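Local coordinates for protein indole-3-pyruvate decarboxylase (Azospirillum brasilense, PDB 2NXW) that catalyses the thiamine diphosphate- and metal-dependent decarboxylation of indole-3-pyruvate to indole-3-acetaldehyde and carbon dioxide, a step in auxin biosynthesis, at residues 23-28 with 55-60; 29-34 with 83-88; 226-231 with 254-259; 296-301 with 317-322; 440-445 with 468-473. All blocks are in the same frame, centred on the assembly; numbering follows the deposited sequence.

Contact 1: residues 23-28 with 55-60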
# COMPACT_ATOMS: atom_id res chain seq x y z
N LEU A 23 -25.48 -22.12 18.60
CA LEU A 23 -25.07 -21.06 17.69
C LEU A 23 -25.11 -21.55 16.23
O LEU A 23 -25.65 -20.87 15.36
CB LEU A 23 -23.67 -20.57 18.06
CG LEU A 23 -23.12 -19.37 17.27
CD1 LEU A 23 -22.06 -18.65 18.11
CD2 LEU A 23 -22.53 -19.85 15.96
N ALA A 24 -24.56 -22.73 15.98
CA ALA A 24 -24.55 -23.27 14.62
C ALA A 24 -25.96 -23.44 14.06
O ALA A 24 -26.21 -23.16 12.89
CB ALA A 24 -23.80 -24.61 14.57
N GLU A 25 -26.89 -23.90 14.91
CA GLU A 25 -28.28 -24.10 14.50
C GLU A 25 -28.93 -22.76 14.17
O GLU A 25 -29.66 -22.64 13.19
CB GLU A 25 -29.08 -24.78 15.62
CG GLU A 25 -28.51 -26.11 16.11
CD GLU A 25 -29.35 -26.75 17.22
OE1 GLU A 25 -29.58 -26.11 18.28
OE2 GLU A 25 -29.78 -27.91 17.05
N ALA A 26 -28.66 -21.76 15.00
CA ALA A 26 -29.21 -20.42 14.79
C ALA A 26 -28.73 -19.86 13.46
O ALA A 26 -29.48 -19.21 12.74
CB ALA A 26 -28.80 -19.50 15.93
N LEU A 27 -27.46 -20.11 13.14
CA LEU A 27 -26.90 -19.63 11.88
C LEU A 27 -27.54 -20.35 10.69
O LEU A 27 -27.95 -19.70 9.72
CB LEU A 27 -25.39 -19.84 11.86
CG LEU A 27 -24.68 -19.57 10.53
CD1 LEU A 27 -24.91 -18.13 10.08
CD2 LEU A 27 -23.20 -19.84 10.69
N LEU A 28 -27.63 -21.67 10.76
CA LEU A 28 -28.25 -22.43 9.67
C LEU A 28 -29.69 -21.98 9.46
O LEU A 28 -30.14 -21.83 8.33
CB LEU A 28 -28.19 -23.93 9.96
CG LEU A 28 -26.77 -24.55 9.93
CD1 LEU A 28 -26.83 -25.97 10.48
CD2 LEU A 28 -26.21 -24.55 8.49
N GLU A 55 -25.26 -31.91 9.74
CA GLU A 55 -25.71 -33.24 9.34
C GLU A 55 -26.84 -33.77 10.20
O GLU A 55 -27.81 -34.36 9.70
CB GLU A 55 -24.56 -34.23 9.39
CG GLU A 55 -24.95 -35.62 8.94
CD GLU A 55 -23.80 -36.58 8.99
OE1 GLU A 55 -23.54 -37.16 10.07
OE2 GLU A 55 -23.13 -36.76 7.95
N GLU A 56 -26.73 -33.56 11.51
CA GLU A 56 -27.74 -34.07 12.42
C GLU A 56 -29.06 -33.30 12.37
O GLU A 56 -30.14 -33.91 12.44
CB GLU A 56 -27.18 -34.10 13.84
CG GLU A 56 -26.28 -35.31 14.06
CD GLU A 56 -25.56 -35.27 15.39
OE1 GLU A 56 -26.05 -34.61 16.32
OE2 GLU A 56 -24.50 -35.92 15.49
N THR A 57 -28.99 -31.98 12.22
CA THR A 57 -30.21 -31.17 12.17
C THR A 57 -30.85 -31.11 10.80
O THR A 57 -32.06 -30.91 10.68
CB THR A 57 -29.94 -29.73 12.62
OG1 THR A 57 -29.07 -29.09 11.67
CG2 THR A 57 -29.31 -29.70 14.01
N GLN A 58 -30.05 -31.25 9.75
CA GLN A 58 -30.55 -31.19 8.38
C GLN A 58 -31.35 -29.91 8.11
O GLN A 58 -32.32 -29.92 7.35
CB GLN A 58 -31.41 -32.42 8.07
CG GLN A 58 -30.63 -33.73 7.95
CD GLN A 58 -29.71 -33.75 6.74
OE1 GLN A 58 -30.12 -33.44 5.63
NE2 GLN A 58 -28.45 -34.14 6.96
N ILE A 59 -30.97 -28.80 8.74
CA ILE A 59 -31.68 -27.54 8.52
C ILE A 59 -31.50 -27.15 7.05
O ILE A 59 -32.43 -26.64 6.41
CB ILE A 59 -31.13 -26.42 9.45
CG1 ILE A 59 -31.50 -26.75 10.90
CG2 ILE A 59 -31.72 -25.08 9.04
CD1 ILE A 59 -30.88 -25.82 11.92
N LEU A 60 -30.30 -27.39 6.53
CA LEU A 60 -29.99 -27.15 5.13
C LEU A 60 -29.37 -28.44 4.63
O LEU A 60 -28.60 -29.09 5.34
CB LEU A 60 -28.96 -26.02 4.96
CG LEU A 60 -29.33 -24.57 5.27
CD1 LEU A 60 -28.11 -23.69 5.03
CD2 LEU A 60 -30.49 -24.13 4.40
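I59 lays its branched side chain against L28 and E25 where helix 23-33 passes the end of helix 48-57, within the α/β domain that forms the N-terminal part of this thiamine diphosphate enzyme. Helix 48-57 is the connection of a beta-alpha-beta crossover from strand 39-41 to strand 62-64. Q58, with positive phi, breaks the helical course, and beyond it I59 and L60 both point toward helix 23-33.

Along I59, CB lies 3.9 Å from L28 CB. There the branches part. CG2 meets the backbone O of L28 at 3.7 Å. CG1 stands anti to the carbonyl carbon (chi1 -68°) and the chain extends beyond it, which carries CD1 back one helical turn to within 3.6 Å of the backbone O of E25, while also brushing L28 CB and R29. A beta-branched isoleucine suits the spot because its two arms fill the hollow between successive turns. An alanine here would probably open a gap over L28 CB and take away the methyl that lies on E25 O.

L28 spreads its own two methyls: CD2 packs on L60 CD1 at 4.0 Å, and CD1 lies 4.0 Å from T57 OG1. That hydroxyl is bonded back to V53 O within its own helix, so it can face a leucine without losing its partner. E25 OE1 takes the backbone N of K22, while E25 OE2 rests 3.6 Å from T57 CG2.

Contact 2: residues 29-34 with 83-88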
# COMPACT_ATOMS: atom_id res chain seq x y z
N ARG A 29 -30.41 -21.74 10.56
CA ARG A 29 -31.79 -21.29 10.45
C ARG A 29 -31.88 -19.88 9.85
O ARG A 29 -32.78 -19.61 9.06
CB ARG A 29 -32.47 -21.33 11.83
CG ARG A 29 -32.75 -22.75 12.31
CD ARG A 29 -33.42 -22.76 13.69
NE ARG A 29 -33.66 -24.13 14.14
CZ ARG A 29 -34.53 -24.97 13.58
NH1 ARG A 29 -35.26 -24.58 12.54
NH2 ARG A 29 -34.68 -26.20 14.05
N ALA A 30 -30.96 -19.00 10.23
CA ALA A 30 -30.94 -17.64 9.70
C ALA A 30 -30.70 -17.66 8.18
O ALA A 30 -31.26 -16.86 7.44
CB ALA A 30 -29.85 -16.82 10.38
N LEU A 31 -29.87 -18.59 7.74
CA LEU A 31 -29.58 -18.72 6.31
C LEU A 31 -30.82 -19.24 5.58
O LEU A 31 -31.18 -18.72 4.52
CB LEU A 31 -28.39 -19.67 6.10
CG LEU A 31 -27.05 -19.08 6.56
CD1 LEU A 31 -26.01 -20.18 6.73
CD2 LEU A 31 -26.60 -18.01 5.56
N LYS A 32 -31.47 -20.24 6.15
CA LYS A 32 -32.67 -20.79 5.55
C LYS A 32 -33.77 -19.73 5.50
O LYS A 32 -34.51 -19.65 4.51
CB LYS A 32 -33.15 -22.01 6.34
CG LYS A 32 -34.34 -22.69 5.70
CD LYS A 32 -34.78 -23.91 6.47
CE LYS A 32 -35.97 -24.57 5.79
NZ LYS A 32 -36.45 -25.76 6.53
N ASP A 33 -33.86 -18.90 6.54
CA ASP A 33 -34.86 -17.82 6.59
C ASP A 33 -34.67 -16.85 5.44
O ASP A 33 -35.61 -16.20 4.99
CB ASP A 33 -34.75 -17.00 7.88
CG ASP A 33 -35.18 -17.76 9.12
OD1 ASP A 33 -35.96 -18.72 9.00
OD2 ASP A 33 -34.72 -17.36 10.21
N ARG A 34 -33.42 -16.73 4.99
CA ARG A 34 -33.08 -15.82 3.91
C ARG A 34 -33.03 -16.47 2.53
O ARG A 34 -32.56 -15.85 1.57
CB ARG A 34 -31.75 -15.14 4.25
CG ARG A 34 -31.90 -14.18 5.43
CD ARG A 34 -30.57 -13.73 6.00
NE ARG A 34 -30.75 -12.67 6.99
CZ ARG A 34 -31.22 -12.85 8.23
NH1 ARG A 34 -31.53 -14.07 8.65
NH2 ARG A 34 -31.39 -11.80 9.02
N SER A 83 -31.14 -16.74 -7.06
CA SER A 83 -30.99 -15.34 -6.65
C SER A 83 -31.14 -15.24 -5.13
O SER A 83 -31.91 -14.43 -4.61
CB SER A 83 -32.02 -14.44 -7.36
OG SER A 83 -31.74 -14.37 -8.75
N THR A 84 -30.39 -16.07 -4.43
CA THR A 84 -30.44 -16.09 -2.98
C THR A 84 -29.03 -16.22 -2.42
O THR A 84 -28.05 -16.01 -3.14
CB THR A 84 -31.34 -17.26 -2.50
OG1 THR A 84 -31.58 -17.14 -1.09
CG2 THR A 84 -30.69 -18.61 -2.78
N LEU A 85 -28.91 -16.54 -1.13
CA LEU A 85 -27.60 -16.71 -0.51
C LEU A 85 -27.04 -18.09 -0.80
O LEU A 85 -27.79 -19.08 -0.77
CB LEU A 85 -27.68 -16.55 1.01
CG LEU A 85 -28.10 -15.19 1.57
CD1 LEU A 85 -28.09 -15.26 3.08
CD2 LEU A 85 -27.14 -14.10 1.09
N GLY A 86 -25.74 -18.14 -1.08
CA GLY A 86 -25.06 -19.41 -1.28
C GLY A 86 -24.33 -19.70 0.02
O GLY A 86 -24.00 -18.76 0.75
N VAL A 87 -24.05 -20.97 0.32
CA VAL A 87 -23.37 -21.30 1.57
C VAL A 87 -22.23 -22.28 1.33
O VAL A 87 -22.44 -23.38 0.82
CB VAL A 87 -24.35 -21.88 2.62
CG1 VAL A 87 -23.66 -21.99 3.98
CG2 VAL A 87 -25.59 -20.99 2.72
N ALA A 88 -21.04 -21.85 1.72
CA ALA A 88 -19.82 -22.64 1.54
C ALA A 88 -19.11 -22.78 2.87
O ALA A 88 -18.66 -21.78 3.45
CB ALA A 88 -18.91 -21.93 0.54
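L31 and V87 reach toward each other tip to tip, with L31 CD1 4.0 Å from V87 CG1 and almost as near to the other valine methyl. L31's second branch serves a different neighbour: CD2 lies 4.0 Å from L85 CD1, and here the two leucines meet at about a right angle. One forked side chain thus touches two residues that both point toward the helix.

L85 and R34 are disposed otherwise, side by side and pointing the same way. R34 CB sits 3.8 Å from L85 CD1, and R34 CD also runs past that methyl, so the aliphatic stem of the arginine acts as an apolar surface. The contact sets the C-terminal end of helix 23-33 on the start of strand 86-90 and the residues leading into it. This strand lies between strands 39-41 and 113-119 in the parallel sheet of the N-terminal α/β domain; L31 also touches V114 and I116 of the adjoining strand, and L169 of helix 161-175 meets L31 and R34.

An arginine suits this helix end because its charged head can turn to polar partners while its stem stays on the leucine. The chain is extended from CG to NE, then NH1 bends back to A30 O, 3.1 Å away. This oxygen lies in the guanidinium plane, 3° out of it, although the donor is tilted 34° from the carbonyl plane. R34 NE forms a salt bridge with D198, and NH2 binds the backbone O of G196.

Contact 3: residues 226-231 with 254-259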
# COMPACT_ATOMS: atom_id res chain seq x y z
N VAL A 226 -30.02 4.99 -24.11
CA VAL A 226 -30.07 3.54 -24.08
C VAL A 226 -30.23 3.07 -22.64
O VAL A 226 -29.53 3.55 -21.75
CB VAL A 226 -28.77 2.91 -24.63
CG1 VAL A 226 -28.78 1.39 -24.40
CG2 VAL A 226 -28.61 3.24 -26.10
N LEU A 227 -31.16 2.14 -22.41
CA LEU A 227 -31.35 1.58 -21.08
C LEU A 227 -30.69 0.20 -21.08
O LEU A 227 -31.06 -0.66 -21.88
CB LEU A 227 -32.84 1.42 -20.73
CG LEU A 227 -33.08 0.63 -19.43
CD1 LEU A 227 -32.58 1.44 -18.25
CD2 LEU A 227 -34.56 0.32 -19.26
N MET A 228 -29.70 0.00 -20.21
CA MET A 228 -29.02 -1.29 -20.09
C MET A 228 -29.50 -1.99 -18.82
O MET A 228 -29.44 -1.42 -17.72
CB MET A 228 -27.50 -1.11 -20.03
CG MET A 228 -26.91 -0.55 -21.30
SD MET A 228 -25.17 -1.03 -21.49
CE MET A 228 -25.38 -2.68 -22.15
N VAL A 229 -30.01 -3.21 -18.97
CA VAL A 229 -30.50 -3.99 -17.84
C VAL A 229 -29.36 -4.93 -17.46
O VAL A 229 -28.90 -5.75 -18.26
CB VAL A 229 -31.78 -4.74 -18.24
CG1 VAL A 229 -32.25 -5.63 -17.10
CG2 VAL A 229 -32.86 -3.71 -18.59
N CYS A 230 -28.92 -4.80 -16.21
CA CYS A 230 -27.74 -5.51 -15.76
C CYS A 230 -27.85 -6.45 -14.55
O CYS A 230 -28.96 -6.72 -14.07
CB CYS A 230 -26.66 -4.44 -15.53
SG CYS A 230 -26.73 -3.10 -16.81
N VAL A 231 -26.71 -6.91 -14.05
CA VAL A 231 -26.67 -7.89 -12.98
C VAL A 231 -27.50 -7.63 -11.72
O VAL A 231 -28.19 -8.53 -11.25
CB VAL A 231 -25.19 -8.24 -12.58
CG1 VAL A 231 -24.57 -7.13 -11.77
CG2 VAL A 231 -25.14 -9.55 -11.82
N VAL A 254 -31.14 -2.83 -23.88
CA VAL A 254 -30.05 -3.78 -24.14
C VAL A 254 -29.67 -4.42 -22.80
O VAL A 254 -29.90 -3.84 -21.74
CB VAL A 254 -28.81 -3.04 -24.71
CG1 VAL A 254 -27.64 -4.00 -24.88
CG2 VAL A 254 -29.16 -2.40 -26.04
N THR A 255 -29.14 -5.63 -22.81
CA THR A 255 -28.71 -6.24 -21.55
C THR A 255 -27.21 -6.43 -21.56
O THR A 255 -26.59 -6.44 -22.62
CB THR A 255 -29.33 -7.65 -21.31
OG1 THR A 255 -29.04 -8.50 -22.43
CG2 THR A 255 -30.83 -7.56 -21.12
N THR A 256 -26.62 -6.52 -20.38
CA THR A 256 -25.20 -6.81 -20.27
C THR A 256 -25.14 -8.34 -20.23
O THR A 256 -26.18 -9.00 -20.18
CB THR A 256 -24.59 -6.30 -18.96
OG1 THR A 256 -25.33 -6.83 -17.86
CG2 THR A 256 -24.59 -4.78 -18.94
N PHE A 257 -23.94 -8.90 -20.24
CA PHE A 257 -23.82 -10.36 -20.19
C PHE A 257 -24.53 -10.95 -18.98
O PHE A 257 -25.23 -11.96 -19.09
CB PHE A 257 -22.34 -10.78 -20.16
CG PHE A 257 -22.15 -12.25 -19.99
CD1 PHE A 257 -22.40 -13.12 -21.05
CD2 PHE A 257 -21.78 -12.78 -18.76
CE1 PHE A 257 -22.28 -14.50 -20.88
CE2 PHE A 257 -21.66 -14.16 -18.58
CZ PHE A 257 -21.92 -15.01 -19.64
N MET A 258 -24.33 -10.35 -17.81
CA MET A 258 -24.96 -10.85 -16.59
C MET A 258 -26.46 -10.54 -16.54
O MET A 258 -27.16 -11.03 -15.65
CB MET A 258 -24.28 -10.28 -15.35
CG MET A 258 -22.84 -10.72 -15.18
SD MET A 258 -22.63 -12.33 -14.37
CE MET A 258 -21.03 -12.89 -15.06
N GLY A 259 -26.94 -9.74 -17.48
CA GLY A 259 -28.36 -9.43 -17.52
C GLY A 259 -29.03 -10.21 -18.64
O GLY A 259 -30.23 -10.07 -18.86
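A parallel strand pair at the edge of the central domain's mixed sheet sets M228 beside V254 and V229 beside T255. V254 grips the neighbouring strand on both sides of M228: its N donates to L227 O (3.0 Å), and its O accepts from V229 N (2.8 Å), both bonds running nearly along the C=O axis. T256 N continues the pairing to V229 O at 3.2 Å, but with the donor tilted 31° from the carbonyl plane as the second segment turns into a 3-10 stretch.

On the face bearing M228 and V254, the methionine lies alongside the valine. Its bend at the last torsion (chi3 81°) sets CE 3.8 Å from V254 CG1, and the same methyl meets T256 CG2. An unbranched, flexible methionine suits a place where one tip must settle between two methyls. The strands form a beta-alpha-beta unit of a Rossmann-like sheet: helix 239-249 connects them, putting V242 against V229, while I283 and L286 of helix 281-288 pack on V254.

Beyond the strands, C230 SG lies 3.5 Å from T256 CG2. V231 and M258 run side by side, their CB atoms 3.6 Å apart, and M258 O accepts from R234 NH2. G259, whose N is bonded to T256 O, has to be small: any CB would fall only 2.3 Å from V229 O.

Contact 4: residues 296-301 with 317-322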
# COMPACT_ATOMS: atom_id res chain seq x y z
N LEU A 296 -28.34 0.28 -15.53
CA LEU A 296 -29.14 -0.09 -14.38
C LEU A 296 -28.59 -1.35 -13.71
O LEU A 296 -28.95 -2.47 -14.10
CB LEU A 296 -30.60 -0.28 -14.81
CG LEU A 296 -31.67 -0.38 -13.71
CD1 LEU A 296 -31.78 0.94 -12.96
CD2 LEU A 296 -33.01 -0.75 -14.34
N GLY A 297 -27.70 -1.15 -12.73
CA GLY A 297 -27.12 -2.25 -11.97
C GLY A 297 -25.91 -2.94 -12.55
O GLY A 297 -25.63 -4.09 -12.21
N ALA A 298 -25.15 -2.22 -13.38
CA ALA A 298 -24.00 -2.80 -14.07
C ALA A 298 -22.65 -2.83 -13.37
O ALA A 298 -22.26 -1.89 -12.68
CB ALA A 298 -23.83 -2.10 -15.41
N ILE A 299 -21.93 -3.92 -13.58
CA ILE A 299 -20.57 -4.05 -13.08
C ILE A 299 -19.76 -3.36 -14.18
O ILE A 299 -20.00 -3.60 -15.36
CB ILE A 299 -20.14 -5.53 -13.01
CG1 ILE A 299 -20.77 -6.19 -11.79
CG2 ILE A 299 -18.62 -5.65 -12.99
CD1 ILE A 299 -20.67 -7.69 -11.79
N LEU A 300 -18.84 -2.48 -13.80
CA LEU A 300 -18.00 -1.79 -14.77
C LEU A 300 -16.59 -2.37 -14.65
O LEU A 300 -15.99 -2.30 -13.59
CB LEU A 300 -17.96 -0.29 -14.51
CG LEU A 300 -19.16 0.53 -14.97
CD1 LEU A 300 -18.89 2.01 -14.74
CD2 LEU A 300 -19.41 0.27 -16.46
N SER A 301 -16.08 -2.93 -15.74
CA SER A 301 -14.75 -3.54 -15.74
C SER A 301 -14.21 -3.70 -17.15
O SER A 301 -14.97 -3.75 -18.11
CB SER A 301 -14.82 -4.91 -15.06
OG SER A 301 -13.64 -5.67 -15.28
N THR A 317 -22.98 8.88 -19.07
CA THR A 317 -23.48 7.63 -18.49
C THR A 317 -24.11 7.84 -17.12
O THR A 317 -23.65 8.65 -16.32
CB THR A 317 -22.33 6.60 -18.36
OG1 THR A 317 -21.85 6.26 -19.67
CG2 THR A 317 -22.80 5.34 -17.64
N ILE A 318 -25.18 7.09 -16.86
CA ILE A 318 -25.87 7.12 -15.58
C ILE A 318 -25.60 5.72 -15.03
O ILE A 318 -26.15 4.74 -15.54
CB ILE A 318 -27.38 7.32 -15.75
CG1 ILE A 318 -27.64 8.65 -16.45
CG2 ILE A 318 -28.06 7.29 -14.38
CD1 ILE A 318 -29.07 8.87 -16.85
N HIS A 319 -24.77 5.64 -14.00
CA HIS A 319 -24.39 4.35 -13.43
C HIS A 319 -25.04 4.11 -12.07
O HIS A 319 -24.65 4.71 -11.07
CB HIS A 319 -22.86 4.32 -13.33
CG HIS A 319 -22.30 3.03 -12.81
ND1 HIS A 319 -22.81 1.79 -13.13
CD2 HIS A 319 -21.19 2.79 -12.06
CE1 HIS A 319 -22.05 0.85 -12.61
NE2 HIS A 319 -21.06 1.43 -11.96
N ALA A 320 -26.05 3.24 -12.04
CA ALA A 320 -26.73 2.90 -10.80
C ALA A 320 -26.17 1.55 -10.38
O ALA A 320 -26.38 0.54 -11.07
CB ALA A 320 -28.25 2.81 -11.03
N PHE A 321 -25.46 1.51 -9.26
CA PHE A 321 -24.80 0.29 -8.81
C PHE A 321 -24.31 0.44 -7.38
O PHE A 321 -24.01 1.55 -6.95
CB PHE A 321 -23.60 0.05 -9.74
CG PHE A 321 -22.88 -1.25 -9.51
CD1 PHE A 321 -23.47 -2.46 -9.85
CD2 PHE A 321 -21.58 -1.25 -9.01
CE1 PHE A 321 -22.78 -3.66 -9.70
CE2 PHE A 321 -20.88 -2.44 -8.86
CZ PHE A 321 -21.48 -3.64 -9.20
N ASP A 322 -24.20 -0.67 -6.65
CA ASP A 322 -23.71 -0.65 -5.27
C ASP A 322 -24.40 0.38 -4.38
O ASP A 322 -23.75 1.04 -3.56
CB ASP A 322 -22.19 -0.41 -5.24
CG ASP A 322 -21.38 -1.70 -5.40
OD1 ASP A 322 -21.96 -2.79 -5.30
OD2 ASP A 322 -20.15 -1.59 -5.61
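G297 N donates to A320 O across 2.7 Å, the one hydrogen bond between the two segments. The oxygen is met in the carbonyl plane, though the bond is bent at the hydrogen (132°). It follows the parallel pairing of L296 with A320, after which the first segment leaves the sheet. G297 makes that departure with positive phi, a conformation glycine takes readily.

Ring contacts come next. L300 and H319 approach from opposite directions: L300 CD1 sits 3.7 Å from the centroid of the imidazole and 20° off its normal, a CH-pi contact over the face that a slim leucine methyl can make. F321 has its CG anti to the backbone N (chi1 -174°), and its ring lies under the A298 carbonyl. A298 O stands 3.1 Å above the ring plane, displaced toward the rim, while G297 O lies at the ring's edge, 3.6 Å from CD1 of F321. Neither N nor O of A298 finds a hydrogen-bonding partner in the model although both are buried. D322 OD1 lies over the ring face opposite A298 O, and K110 forms a salt bridge with D322 and a cation-pi contact with F321.

The apolar contacts are I299 CG1 on F321 CZ at 3.7 Å and, more loosely, L296 CD1 with A320 CB at 4.4 Å.

Strand 317-321 follows 292-296 in the central-domain sheet. L337 of helix 337-346 packs on both L296 and A320, helix 231-235 brings V233 to L296 and E232 to F321, and I299 also touches L129 of the second subunit.

Contact 5: residues 440-445 with 468-473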
# COMPACT_ATOMS: atom_id res chain seq x y z
N GLY A 440 -34.42 -31.21 -9.70
CA GLY A 440 -34.44 -32.14 -10.82
C GLY A 440 -34.24 -31.59 -12.22
O GLY A 440 -34.13 -32.38 -13.17
N LYS A 441 -34.22 -30.26 -12.38
CA LYS A 441 -34.01 -29.68 -13.70
C LYS A 441 -32.56 -29.99 -14.06
O LYS A 441 -31.64 -29.67 -13.31
CB LYS A 441 -34.25 -28.17 -13.68
CG LYS A 441 -35.71 -27.78 -13.39
CD LYS A 441 -36.64 -28.20 -14.51
CE LYS A 441 -38.02 -27.57 -14.35
NZ LYS A 441 -38.81 -28.15 -13.21
N ARG A 442 -32.37 -30.63 -15.20
CA ARG A 442 -31.04 -31.02 -15.62
C ARG A 442 -30.23 -29.83 -16.09
O ARG A 442 -30.76 -28.91 -16.70
CB ARG A 442 -31.17 -32.06 -16.73
CG ARG A 442 -29.98 -32.97 -16.85
CD ARG A 442 -30.28 -34.16 -17.76
NE ARG A 442 -29.30 -35.20 -17.53
CZ ARG A 442 -29.15 -36.30 -18.27
NH1 ARG A 442 -29.95 -36.53 -19.32
NH2 ARG A 442 -28.19 -37.16 -17.96
N ILE A 443 -28.93 -29.85 -15.79
CA ILE A 443 -28.06 -28.76 -16.18
C ILE A 443 -27.11 -29.25 -17.26
O ILE A 443 -26.64 -30.39 -17.23
CB ILE A 443 -27.25 -28.25 -14.96
CG1 ILE A 443 -28.21 -27.88 -13.81
CG2 ILE A 443 -26.42 -27.03 -15.35
CD1 ILE A 443 -29.22 -26.79 -14.13
N LEU A 444 -26.89 -28.40 -18.26
CA LEU A 444 -25.95 -28.70 -19.34
C LEU A 444 -24.69 -27.89 -19.06
O LEU A 444 -24.74 -26.67 -18.96
CB LEU A 444 -26.52 -28.30 -20.70
CG LEU A 444 -25.55 -28.34 -21.88
CD1 LEU A 444 -25.03 -29.76 -22.08
CD2 LEU A 444 -26.26 -27.84 -23.13
N THR A 445 -23.57 -28.58 -18.92
CA THR A 445 -22.31 -27.90 -18.67
C THR A 445 -21.42 -27.97 -19.90
O THR A 445 -21.31 -29.02 -20.53
CB THR A 445 -21.56 -28.58 -17.52
OG1 THR A 445 -22.36 -28.50 -16.33
CG2 THR A 445 -20.22 -27.90 -17.26
N ASP A 468 -27.46 -35.73 -12.22
CA ASP A 468 -27.00 -36.34 -13.47
C ASP A 468 -26.79 -35.34 -14.61
O ASP A 468 -27.35 -35.48 -15.70
CB ASP A 468 -28.03 -37.39 -13.92
CG ASP A 468 -29.44 -36.82 -14.10
OD1 ASP A 468 -29.68 -35.63 -13.82
OD2 ASP A 468 -30.32 -37.58 -14.52
N PRO A 469 -25.95 -34.32 -14.38
CA PRO A 469 -25.74 -33.34 -15.45
C PRO A 469 -25.15 -33.89 -16.74
O PRO A 469 -24.51 -34.95 -16.75
CB PRO A 469 -24.81 -32.31 -14.79
CG PRO A 469 -24.01 -33.15 -13.84
CD PRO A 469 -25.05 -34.08 -13.24
N ILE A 470 -25.41 -33.17 -17.83
CA ILE A 470 -24.86 -33.51 -19.14
C ILE A 470 -23.68 -32.55 -19.27
O ILE A 470 -23.83 -31.34 -19.05
CB ILE A 470 -25.84 -33.23 -20.29
CG1 ILE A 470 -27.06 -34.16 -20.15
CG2 ILE A 470 -25.16 -33.50 -21.65
CD1 ILE A 470 -28.19 -33.85 -21.15
N VAL A 471 -22.53 -33.10 -19.63
CA VAL A 471 -21.33 -32.29 -19.77
C VAL A 471 -20.71 -32.46 -21.14
O VAL A 471 -20.39 -33.58 -21.54
CB VAL A 471 -20.28 -32.70 -18.72
CG1 VAL A 471 -19.04 -31.80 -18.80
CG2 VAL A 471 -20.89 -32.61 -17.32
N ILE A 472 -20.58 -31.36 -21.88
CA ILE A 472 -19.94 -31.42 -23.20
C ILE A 472 -18.54 -30.84 -23.00
O ILE A 472 -18.39 -29.65 -22.70
CB ILE A 472 -20.70 -30.61 -24.26
CG1 ILE A 472 -22.14 -31.13 -24.40
CG2 ILE A 472 -19.97 -30.74 -25.60
CD1 ILE A 472 -23.00 -30.34 -25.37
N LEU A 473 -17.53 -31.69 -23.14
CA LEU A 473 -16.14 -31.31 -22.96
C LEU A 473 -15.51 -31.05 -24.32
O LEU A 473 -15.43 -31.96 -25.15
CB LEU A 473 -15.41 -32.44 -22.22
CG LEU A 473 -14.04 -32.21 -21.58
CD1 LEU A 473 -13.65 -33.46 -20.79
CD2 LEU A 473 -12.99 -31.87 -22.65
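R442 starts with CG anti to the backbone N (chi1 -155°) and stays extended to NE, which carries its guanidinium across D468 and I470; D468, its CG turned between backbone N and carbonyl carbon (chi1 57°), brings its carboxylate over the same group. The grip is side-on and goes to the backbone: NE at 2.7 Å and NH2 at 2.9 Å both donate to D468 O, which lies in the guanidinium plane. I470 CG1 rests 3.5 Å from R442 CZ, over the centre of one face, and D468 OD2 lies over the opposite one. The salt bridge from NE to D468 OD1 is long, 3.8 Å, and works through charge alone, since that oxygen is well out of the plane.

Beyond this clamp the strands 443-448 and 470-475 run parallel, L444 pairing with I470 and T445 with V471. T445 N binds I470 O at 2.8 Å, while I470 N and I472 N donate to I443 O and T445 O. Beta-branched residues suit the extended backbone, and L444 CD1 fills in between I470 CG2 (3.8 Å) and I472. These strands belong to the C-terminal thiamine diphosphate-binding domain and lead to D449 and N476, which bind the magnesium ion.

R442 also donates to A526 O and T529 O, and D468 OD2 forms a salt bridge with R530 and accepts from G531 N. A leucine in place of R442 would probably leave the carbonyls of D468, A526 and T529 without these donors. Such bonding is consistent with a buried charge compensated largely by backbone oxygens, the aspartate probably adding a weaker electrostatic share.

How the contacts relate
From the N terminus, contacts 1 and 2 come first, and they cross: helix 23-33 supplies the opening segment of both. Segment 55-60 returns to 23-28 and 83-88 to 29-34; where the two contacts meet, I59 and L60 touch R29, L31 and K32. They join that helix to the end of helix 48-57 and to strand 86-90. Contacts 3 and 4 follow in series in the central domain. Contact 3 closes the connection holding helices 231-235 and 239-249, contact 4 a loop with no helix or strand; strand 292-296 links them, M228 O with L296 N and C230 N with L296 O probably being hydrogen-bonded. Contact 5 closes the connection holding helices 449-455 and 462-465 in the C-terminal cofactor-binding domain.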